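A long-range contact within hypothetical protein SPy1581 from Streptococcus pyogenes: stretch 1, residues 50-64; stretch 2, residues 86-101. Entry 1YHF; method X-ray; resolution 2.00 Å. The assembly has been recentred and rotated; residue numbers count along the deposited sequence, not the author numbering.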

ATOM      1  N   GLY A  50     -15.426   1.327   1.271  1.00 28.37           N
ATOM      2  CA  GLY A  50     -15.991   0.098   1.822  1.00 28.79           C
ATOM      3  C   GLY A  50     -15.191  -1.178   1.610  1.00 28.91           C
ATOM      4  O   GLY A  50     -15.521  -2.223   2.178  1.00 28.70           O
ATOM      5  N   GLN A  51     -14.127  -1.111   0.819  1.00 29.25           N
ATOM      6  CA  GLN A  51     -13.295  -2.282   0.611  1.00 29.83           C
ATOM      7  C   GLN A  51     -12.365  -2.471   1.813  1.00 31.08           C
ATOM      8  O   GLN A  51     -12.151  -1.538   2.585  1.00 31.07           O
ATOM      9  CB  GLN A  51     -12.524  -2.190  -0.722  1.00 29.41           C
ATOM     10  CG  GLN A  51     -13.436  -2.064  -1.958  1.00 28.19           C
ATOM     11  CD  GLN A  51     -14.595  -3.047  -1.936  1.00 28.78           C
ATOM     12  OE1 GLN A  51     -15.773  -2.655  -2.020  1.00 32.20           O
ATOM     13  NE2 GLN A  51     -14.279  -4.323  -1.798  1.00 25.65           N
ATOM     14  N   GLU A  52     -11.851  -3.679   1.999  1.00 32.61           N
ATOM     15  CA  GLU A  52     -10.937  -3.916   3.106  1.00 35.05           C
ATOM     16  C   GLU A  52      -9.864  -4.958   2.829  1.00 34.98           C
ATOM     17  O   GLU A  52     -10.049  -5.912   2.036  1.00 35.01           O
ATOM     18  CB  GLU A  52     -11.696  -4.247   4.408  1.00 35.28           C
ATOM     19  CG  GLU A  52     -12.232  -5.649   4.507  1.00 37.43           C
ATOM     20  CD  GLU A  52     -12.632  -6.024   5.934  1.00 39.51           C
ATOM     21  OE1 GLU A  52     -12.423  -7.198   6.317  1.00 45.30           O
ATOM     22  OE2 GLU A  52     -13.154  -5.152   6.677  1.00 45.02           O
ATOM     23  N   ILE A  53      -8.732  -4.749   3.494  1.00 34.71           N
ATOM     24  CA  ILE A  53      -7.676  -5.734   3.556  1.00 34.45           C
ATOM     25  C   ILE A  53      -7.789  -6.346   4.943  1.00 34.62           C
ATOM     26  O   ILE A  53      -7.667  -5.645   5.954  1.00 34.14           O
ATOM     27  CB  ILE A  53      -6.302  -5.088   3.315  1.00 34.50           C
ATOM     28  CG1 ILE A  53      -6.267  -4.480   1.907  1.00 33.93           C
ATOM     29  CG2 ILE A  53      -5.184  -6.110   3.527  1.00 34.45           C
ATOM     30  CD1 ILE A  53      -5.084  -3.602   1.631  1.00 35.48           C
ATOM     31  N   GLY A  54      -8.087  -7.644   4.977  1.00 34.43           N
ATOM     32  CA  GLY A  54      -8.312  -8.351   6.222  1.00 34.29           C
ATOM     33  C   GLY A  54      -7.104  -8.342   7.131  1.00 34.44           C
ATOM     34  O   GLY A  54      -5.958  -8.195   6.675  1.00 34.06           O
ATOM     35  N   ARG A  55      -7.384  -8.467   8.425  1.00 34.95           N
ATOM     36  CA  ARG A  55      -6.374  -8.637   9.457  1.00 35.16           C
ATOM     37  C   ARG A  55      -5.312  -9.643   9.034  1.00 35.60           C
ATOM     38  O   ARG A  55      -5.628 -10.746   8.594  1.00 35.49           O
ATOM     39  CB  ARG A  55      -7.054  -9.113  10.735  1.00 35.37           C
ATOM     40  CG  ARG A  55      -6.299  -8.816  11.995  1.00 35.90           C
ATOM     41  CD  ARG A  55      -7.245  -8.790  13.169  1.00 37.04           C
ATOM     42  NE  ARG A  55      -6.520  -8.874  14.427  1.00 40.03           N
ATOM     43  CZ  ARG A  55      -6.120  -7.819  15.138  1.00 41.26           C
ATOM     44  NH1 ARG A  55      -6.382  -6.586  14.720  1.00 40.74           N
ATOM     45  NH2 ARG A  55      -5.468  -8.003  16.279  1.00 41.94           N
ATOM     46  N   HIS A  56      -4.047  -9.247   9.151  1.00 36.19           N
ATOM     47  CA  HIS A  56      -2.921 -10.176   9.027  1.00 36.69           C
ATOM     48  C   HIS A  56      -1.631  -9.553   9.566  1.00 36.10           C
ATOM     49  O   HIS A  56      -1.587  -8.368   9.884  1.00 34.75           O
ATOM     50  CB  HIS A  56      -2.741 -10.665   7.587  1.00 37.33           C
ATOM     51  CG  HIS A  56      -2.233  -9.615   6.656  1.00 40.54           C
ATOM     52  ND1 HIS A  56      -3.002  -8.542   6.262  1.00 44.74           N
ATOM     53  CD2 HIS A  56      -1.023  -9.451   6.069  1.00 43.95           C
ATOM     54  CE1 HIS A  56      -2.295  -7.766   5.454  1.00 45.64           C
ATOM     55  NE2 HIS A  56      -1.090  -8.295   5.323  1.00 46.58           N
ATOM     56  N   SER A  57      -0.600 -10.384   9.686  1.00 36.01           N
ATOM     57  CA  SER A  57       0.721  -9.950  10.120  1.00 36.14           C
ATOM     58  C   SER A  57       1.741 -10.184   9.012  1.00 35.56           C
ATOM     59  O   SER A  57       1.667 -11.196   8.311  1.00 36.07           O
ATOM     60  CB  SER A  57       1.151 -10.743  11.359  1.00 36.41           C
ATOM     61  OG  SER A  57       0.230 -10.548  12.417  1.00 38.67           O
ATOM     62  N   SER A  58       2.691  -9.257   8.875  1.00 34.36           N
ATOM     63  CA  SER A  58       3.855  -9.428   8.004  1.00 33.66           C
ATOM     64  C   SER A  58       5.125  -9.639   8.834  1.00 32.75           C
ATOM     65  O   SER A  58       5.211  -9.171   9.975  1.00 33.01           O
ATOM     66  CB  SER A  58       4.023  -8.204   7.090  1.00 33.56           C
ATOM     67  OG  SER A  58       5.250  -8.247   6.388  1.00 33.23           O
ATOM     68  N   PRO A  59       6.112 -10.367   8.285  1.00 32.24           N
ATOM     69  CA  PRO A  59       7.425 -10.403   8.942  1.00 31.83           C
ATOM     70  C   PRO A  59       8.274  -9.128   8.737  1.00 31.05           C
ATOM     71  O   PRO A  59       9.330  -8.986   9.350  1.00 30.79           O
ATOM     72  CB  PRO A  59       8.116 -11.598   8.275  1.00 32.10           C
ATOM     73  CG  PRO A  59       7.504 -11.683   6.931  1.00 32.36           C
ATOM     74  CD  PRO A  59       6.067 -11.240   7.096  1.00 32.82           C
ATOM     75  N   GLY A  60       7.824  -8.222   7.871  1.00 30.01           N
ATOM     76  CA  GLY A  60       8.527  -6.953   7.658  1.00 28.58           C
ATOM     77  C   GLY A  60       7.779  -5.751   8.222  1.00 27.39           C
ATOM     78  O   GLY A  60       6.606  -5.869   8.601  1.00 26.42           O
ATOM     79  N   ASP A  61       8.467  -4.606   8.309  1.00 26.04           N
ATOM     80  CA  ASP A  61       7.808  -3.350   8.656  1.00 26.07           C
ATOM     81  C   ASP A  61       7.133  -2.851   7.359  1.00 25.75           C
ATOM     82  O   ASP A  61       7.734  -2.875   6.281  1.00 26.07           O
ATOM     83  CB  ASP A  61       8.807  -2.298   9.177  1.00 25.72           C
ATOM     84  CG  ASP A  61       9.299  -2.569  10.609  1.00 26.12           C
ATOM     85  OD1 ASP A  61       8.586  -3.217  11.407  1.00 25.92           O
ATOM     86  OD2 ASP A  61      10.409  -2.095  10.951  1.00 26.79           O
ATOM     87  N   ALA A  62       5.900  -2.395   7.481  1.00 25.59           N
ATOM     88  CA  ALA A  62       5.081  -2.045   6.338  1.00 26.39           C
ATOM     89  C   ALA A  62       4.703  -0.566   6.396  1.00 27.48           C
ATOM     90  O   ALA A  62       3.887  -0.129   7.228  1.00 27.58           O
ATOM     91  CB  ALA A  62       3.825  -2.940   6.311  1.00 26.86           C
HETATM   92  N   MSE A  63       5.299   0.225   5.518  1.00 27.74           N
HETATM   93  CA  MSE A  63       5.043   1.654   5.560  1.00 29.03           C
HETATM   94  C   MSE A  63       3.921   1.954   4.586  1.00 27.86           C
HETATM   95  O   MSE A  63       3.975   1.545   3.429  1.00 26.57           O
HETATM   96  CB  MSE A  63       6.291   2.448   5.207  1.00 28.25           C
HETATM   97  CG  MSE A  63       6.060   3.933   5.223  1.00 30.17           C
HETATM   98 SE   MSE A  63       7.693   4.968   5.055  0.82 34.30          SE
HETATM   99  CE  MSE A  63       8.258   4.478   3.243  1.00 30.38           C
ATOM    100  N   VAL A  64       2.902   2.648   5.089  1.00 27.78           N
ATOM    101  CA  VAL A  64       1.741   3.008   4.299  1.00 27.61           C
ATOM    102  C   VAL A  64       1.718   4.502   4.118  1.00 28.12           C
ATOM    103  O   VAL A  64       1.696   5.241   5.108  1.00 28.01           O
ATOM    104  CB  VAL A  64       0.421   2.587   5.001  1.00 28.39           C
ATOM    105  CG1 VAL A  64      -0.801   3.109   4.226  1.00 26.40           C
ATOM    106  CG2 VAL A  64       0.353   1.086   5.150  1.00 26.79           C
TER
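Stretch 2 (86-101) QTIVMPAGIPHALYAV

Stretch 2 runs back along stretch 1 as two extended segments joined by a turn. Strand 96-100 lies antiparallel to strand 52-56, and strand 87-90 to strand 61-64; in each pair the directions differ by 165° and the axes approach to 4.7 and 4.6 Å. Ladder hydrogen bonds fix the register: Val 64 N to Ile 88 O (2.8 Å), Met 90 N to Ala 62 O (2.9 Å), His 96 N to His 56 O (2.8 Å) and Ile 53 N to Leu 98 O (2.9 Å). Between Ile 53 and His 56 a bulge shifts the pairing by one residue.

Between the strands, Pro 91 to Ile 94 form a type II turn. Gly 93 suits its third position, where phi is 78°, and its N donates to Ser 58 O (2.7 Å). Asp 61, chi1 m, brings OD1 to 2.9 Å from Ala 92 N, tying the turn down.

Val 64, chi1 t, places CG2 3.6 Å from CE of selenomethionine Met 90. The m, t, m conformation of Met 90 also carries CE to 3.6 Å from Ala 62 CB, where the small alanine leaves room for the methyl. Ile 88 turns CG2 to Val 64 CB (4.0 Å), and Leu 98, m and p, sets CD1 4.1 Å from Ile 53 CB; these branched apolar side chains share one sheet face.

On that same face, both histidines adopt chi1 p, and the edge of His 96 meets the face of His 56 with His 96 CE1 3.6 Å from His 56 NE2. His 56 ND1 donates to Gly 54 O (3.0 Å), which helps hold its ring. On the other face, Tyr 99, chi1 t, presents its ring edge to Glu 52, with CD1 4.1 Å from CB. The extended Arg 55 lays a guanidinium face over Pro 95, NH2 lying 3.7 Å from CB.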

ATOM      1  N   GLN A  86      -0.603  11.576   4.607  1.00 26.60           N
ATOM      2  CA  GLN A  86      -0.164  11.035   5.875  1.00 26.75           C
ATOM      3  C   GLN A  86       0.390   9.640   5.698  1.00 26.48           C
ATOM      4  O   GLN A  86       0.043   8.928   4.761  1.00 25.81           O
ATOM      5  CB  GLN A  86      -1.281  11.051   6.919  1.00 26.94           C
ATOM      6  CG  GLN A  86      -1.779  12.453   7.282  1.00 26.45           C
ATOM      7  CD  GLN A  86      -2.954  12.420   8.224  1.00 28.18           C
ATOM      8  OE1 GLN A  86      -3.638  11.398   8.359  1.00 28.98           O
ATOM      9  NE2 GLN A  86      -3.198  13.537   8.898  1.00 30.81           N
ATOM     10  N   THR A  87       1.263   9.264   6.629  1.00 27.17           N
ATOM     11  CA  THR A  87       1.990   8.028   6.571  1.00 27.36           C
ATOM     12  C   THR A  87       1.976   7.317   7.931  1.00 27.27           C
ATOM     13  O   THR A  87       1.977   7.960   8.991  1.00 27.46           O
ATOM     14  CB  THR A  87       3.479   8.323   6.148  1.00 28.49           C
ATOM     15  OG1 THR A  87       3.518   8.683   4.769  1.00 27.56           O
ATOM     16  CG2 THR A  87       4.379   7.133   6.376  1.00 27.59           C
ATOM     17  N   ILE A  88       1.992   5.994   7.896  1.00 26.06           N
ATOM     18  CA  ILE A  88       2.118   5.197   9.114  1.00 26.27           C
ATOM     19  C   ILE A  88       2.946   3.954   8.844  1.00 26.76           C
ATOM     20  O   ILE A  88       2.811   3.361   7.797  1.00 26.97           O
ATOM     21  CB  ILE A  88       0.718   4.831   9.720  1.00 25.77           C
ATOM     22  CG1 ILE A  88       0.853   4.192  11.117  1.00 25.41           C
ATOM     23  CG2 ILE A  88      -0.146   3.978   8.744  1.00 25.84           C
ATOM     24  CD1 ILE A  88      -0.427   4.306  11.921  1.00 22.33           C
ATOM     25  N   VAL A  89       3.797   3.571   9.798  1.00 27.67           N
ATOM     26  CA  VAL A  89       4.557   2.343   9.705  1.00 28.60           C
ATOM     27  C   VAL A  89       3.906   1.331  10.619  1.00 29.32           C
ATOM     28  O   VAL A  89       3.842   1.531  11.843  1.00 28.68           O
ATOM     29  CB  VAL A  89       6.053   2.535  10.105  1.00 29.03           C
ATOM     30  CG1 VAL A  89       6.822   1.236   9.967  1.00 28.25           C
ATOM     31  CG2 VAL A  89       6.701   3.653   9.253  1.00 28.02           C
HETATM   32  N   MSE A  90       3.396   0.261  10.013  1.00 29.73           N
HETATM   33  CA  MSE A  90       2.751  -0.814  10.756  1.00 31.02           C
HETATM   34  C   MSE A  90       3.836  -1.830  11.076  1.00 30.25           C
HETATM   35  O   MSE A  90       4.406  -2.437  10.156  1.00 31.14           O
HETATM   36  CB  MSE A  90       1.623  -1.435   9.929  1.00 30.64           C
HETATM   37  CG  MSE A  90       0.731  -0.405   9.244  1.00 31.28           C
HETATM   38 SE   MSE A  90      -0.730  -1.196   8.219  0.91 35.25          SE
HETATM   39  CE  MSE A  90       0.324  -2.076   6.772  1.00 26.27           C
ATOM     40  N   PRO A  91       4.150  -2.005  12.374  1.00 30.12           N
ATOM     41  CA  PRO A  91       5.305  -2.819  12.804  1.00 30.07           C
ATOM     42  C   PRO A  91       5.232  -4.318  12.473  1.00 29.49           C
ATOM     43  O   PRO A  91       4.151  -4.923  12.505  1.00 28.55           O
ATOM     44  CB  PRO A  91       5.350  -2.593  14.319  1.00 30.16           C
ATOM     45  CG  PRO A  91       3.931  -2.228  14.688  1.00 31.13           C
ATOM     46  CD  PRO A  91       3.436  -1.408  13.523  1.00 29.96           C
ATOM     47  N   ALA A  92       6.392  -4.890  12.148  1.00 29.26           N
ATOM     48  CA  ALA A  92       6.527  -6.314  11.829  1.00 29.58           C
ATOM     49  C   ALA A  92       5.932  -7.185  12.922  1.00 29.90           C
ATOM     50  O   ALA A  92       6.071  -6.883  14.112  1.00 29.85           O
ATOM     51  CB  ALA A  92       8.012  -6.683  11.617  1.00 29.44           C
ATOM     52  N   GLY A  93       5.243  -8.245  12.514  1.00 29.91           N
ATOM     53  CA  GLY A  93       4.757  -9.258  13.464  1.00 30.47           C
ATOM     54  C   GLY A  93       3.518  -8.905  14.264  1.00 30.37           C
ATOM     55  O   GLY A  93       3.049  -9.720  15.065  1.00 30.56           O
ATOM     56  N   ILE A  94       2.998  -7.693  14.062  1.00 29.60           N
ATOM     57  CA  ILE A  94       1.801  -7.215  14.758  1.00 28.97           C
ATOM     58  C   ILE A  94       0.647  -7.196  13.754  1.00 29.41           C
ATOM     59  O   ILE A  94       0.803  -6.648  12.642  1.00 29.01           O
ATOM     60  CB  ILE A  94       2.009  -5.790  15.381  1.00 29.41           C
ATOM     61  CG1 ILE A  94       3.241  -5.745  16.300  1.00 28.18           C
ATOM     62  CG2 ILE A  94       0.745  -5.308  16.133  1.00 27.63           C
ATOM     63  CD1 ILE A  94       3.057  -6.508  17.593  1.00 32.16           C
ATOM     64  N   PRO A  95      -0.492  -7.843  14.102  1.00 29.23           N
ATOM     65  CA  PRO A  95      -1.619  -7.829  13.177  1.00 29.05           C
ATOM     66  C   PRO A  95      -2.092  -6.417  12.818  1.00 28.93           C
ATOM     67  O   PRO A  95      -2.138  -5.528  13.676  1.00 29.32           O
ATOM     68  CB  PRO A  95      -2.707  -8.614  13.930  1.00 28.97           C
ATOM     69  CG  PRO A  95      -1.944  -9.518  14.833  1.00 29.83           C
ATOM     70  CD  PRO A  95      -0.783  -8.664  15.294  1.00 29.13           C
ATOM     71  N   HIS A  96      -2.412  -6.235  11.544  1.00 28.41           N
ATOM     72  CA  HIS A  96      -2.971  -4.994  11.023  1.00 28.48           C
ATOM     73  C   HIS A  96      -4.040  -5.280   9.982  1.00 28.63           C
ATOM     74  O   HIS A  96      -4.099  -6.369   9.400  1.00 28.13           O
ATOM     75  CB  HIS A  96      -1.882  -4.057  10.445  1.00 27.88           C
ATOM     76  CG  HIS A  96      -0.904  -4.737   9.532  1.00 29.07           C
ATOM     77  ND1 HIS A  96      -1.228  -5.150   8.257  1.00 29.65           N
ATOM     78  CD2 HIS A  96       0.403  -5.047   9.704  1.00 29.48           C
ATOM     79  CE1 HIS A  96      -0.169  -5.702   7.689  1.00 30.39           C
ATOM     80  NE2 HIS A  96       0.833  -5.661   8.549  1.00 31.98           N
ATOM     81  N   ALA A  97      -4.890  -4.288   9.776  1.00 28.80           N
ATOM     82  CA  ALA A  97      -5.958  -4.352   8.796  1.00 29.21           C
ATOM     83  C   ALA A  97      -6.164  -2.957   8.250  1.00 28.93           C
ATOM     84  O   ALA A  97      -5.756  -1.974   8.885  1.00 29.34           O
ATOM     85  CB  ALA A  97      -7.246  -4.900   9.433  1.00 29.18           C
ATOM     86  N   LEU A  98      -6.787  -2.866   7.078  1.00 29.04           N
ATOM     87  CA  LEU A  98      -7.064  -1.577   6.448  1.00 29.10           C
ATOM     88  C   LEU A  98      -8.504  -1.555   5.917  1.00 29.64           C
ATOM     89  O   LEU A  98      -8.931  -2.502   5.251  1.00 29.81           O
ATOM     90  CB  LEU A  98      -6.063  -1.282   5.302  1.00 29.26           C
ATOM     91  CG  LEU A  98      -4.534  -1.279   5.596  1.00 29.70           C
ATOM     92  CD1 LEU A  98      -3.894  -2.684   5.541  1.00 30.56           C
ATOM     93  CD2 LEU A  98      -3.775  -0.343   4.677  1.00 28.63           C
ATOM     94  N   TYR A  99      -9.248  -0.491   6.236  1.00 29.08           N
ATOM     95  CA  TYR A  99     -10.603  -0.321   5.750  1.00 29.07           C
ATOM     96  C   TYR A  99     -10.725   1.008   5.014  1.00 28.40           C
ATOM     97  O   TYR A  99     -10.271   2.054   5.507  1.00 28.26           O
ATOM     98  CB  TYR A  99     -11.612  -0.407   6.900  1.00 29.74           C
ATOM     99  CG  TYR A  99     -13.032  -0.093   6.503  1.00 31.47           C
ATOM    100  CD1 TYR A  99     -13.780  -0.996   5.749  1.00 31.45           C
ATOM    101  CD2 TYR A  99     -13.629   1.108   6.885  1.00 32.44           C
ATOM    102  CE1 TYR A  99     -15.086  -0.724   5.387  1.00 32.48           C
ATOM    103  CE2 TYR A  99     -14.943   1.393   6.530  1.00 33.67           C
ATOM    104  CZ  TYR A  99     -15.666   0.474   5.788  1.00 32.29           C
ATOM    105  OH  TYR A  99     -16.952   0.760   5.416  1.00 32.04           O
ATOM    106  N   ALA A 100     -11.310   0.961   3.820  1.00 27.87           N
ATOM    107  CA  ALA A 100     -11.468   2.159   3.000  1.00 27.89           C
ATOM    108  C   ALA A 100     -12.673   2.965   3.494  1.00 27.99           C
ATOM    109  O   ALA A 100     -13.804   2.740   3.069  1.00 27.75           O
ATOM    110  CB  ALA A 100     -11.619   1.782   1.514  1.00 27.35           C
ATOM    111  N   VAL A 101     -12.429   3.878   4.424  1.00 28.47           N
ATOM    112  CA  VAL A 101     -13.468   4.810   4.880  1.00 29.29           C
ATOM    113  C   VAL A 101     -14.067   5.582   3.702  1.00 29.81           C
ATOM    114  O   VAL A 101     -15.295   5.733   3.590  1.00 29.92           O
ATOM    115  CB  VAL A 101     -12.927   5.804   5.920  1.00 29.37           C
ATOM    116  CG1 VAL A 101     -14.056   6.754   6.384  1.00 29.68           C
ATOM    117  CG2 VAL A 101     -12.360   5.057   7.100  1.00 30.12           C
TER
HETATM  118  O   HOH W   1       2.602  -7.232  10.628  1.00 26.53           O
HETATM  119  O   HOH W   2       3.817  -5.071   9.336  1.00 25.78           O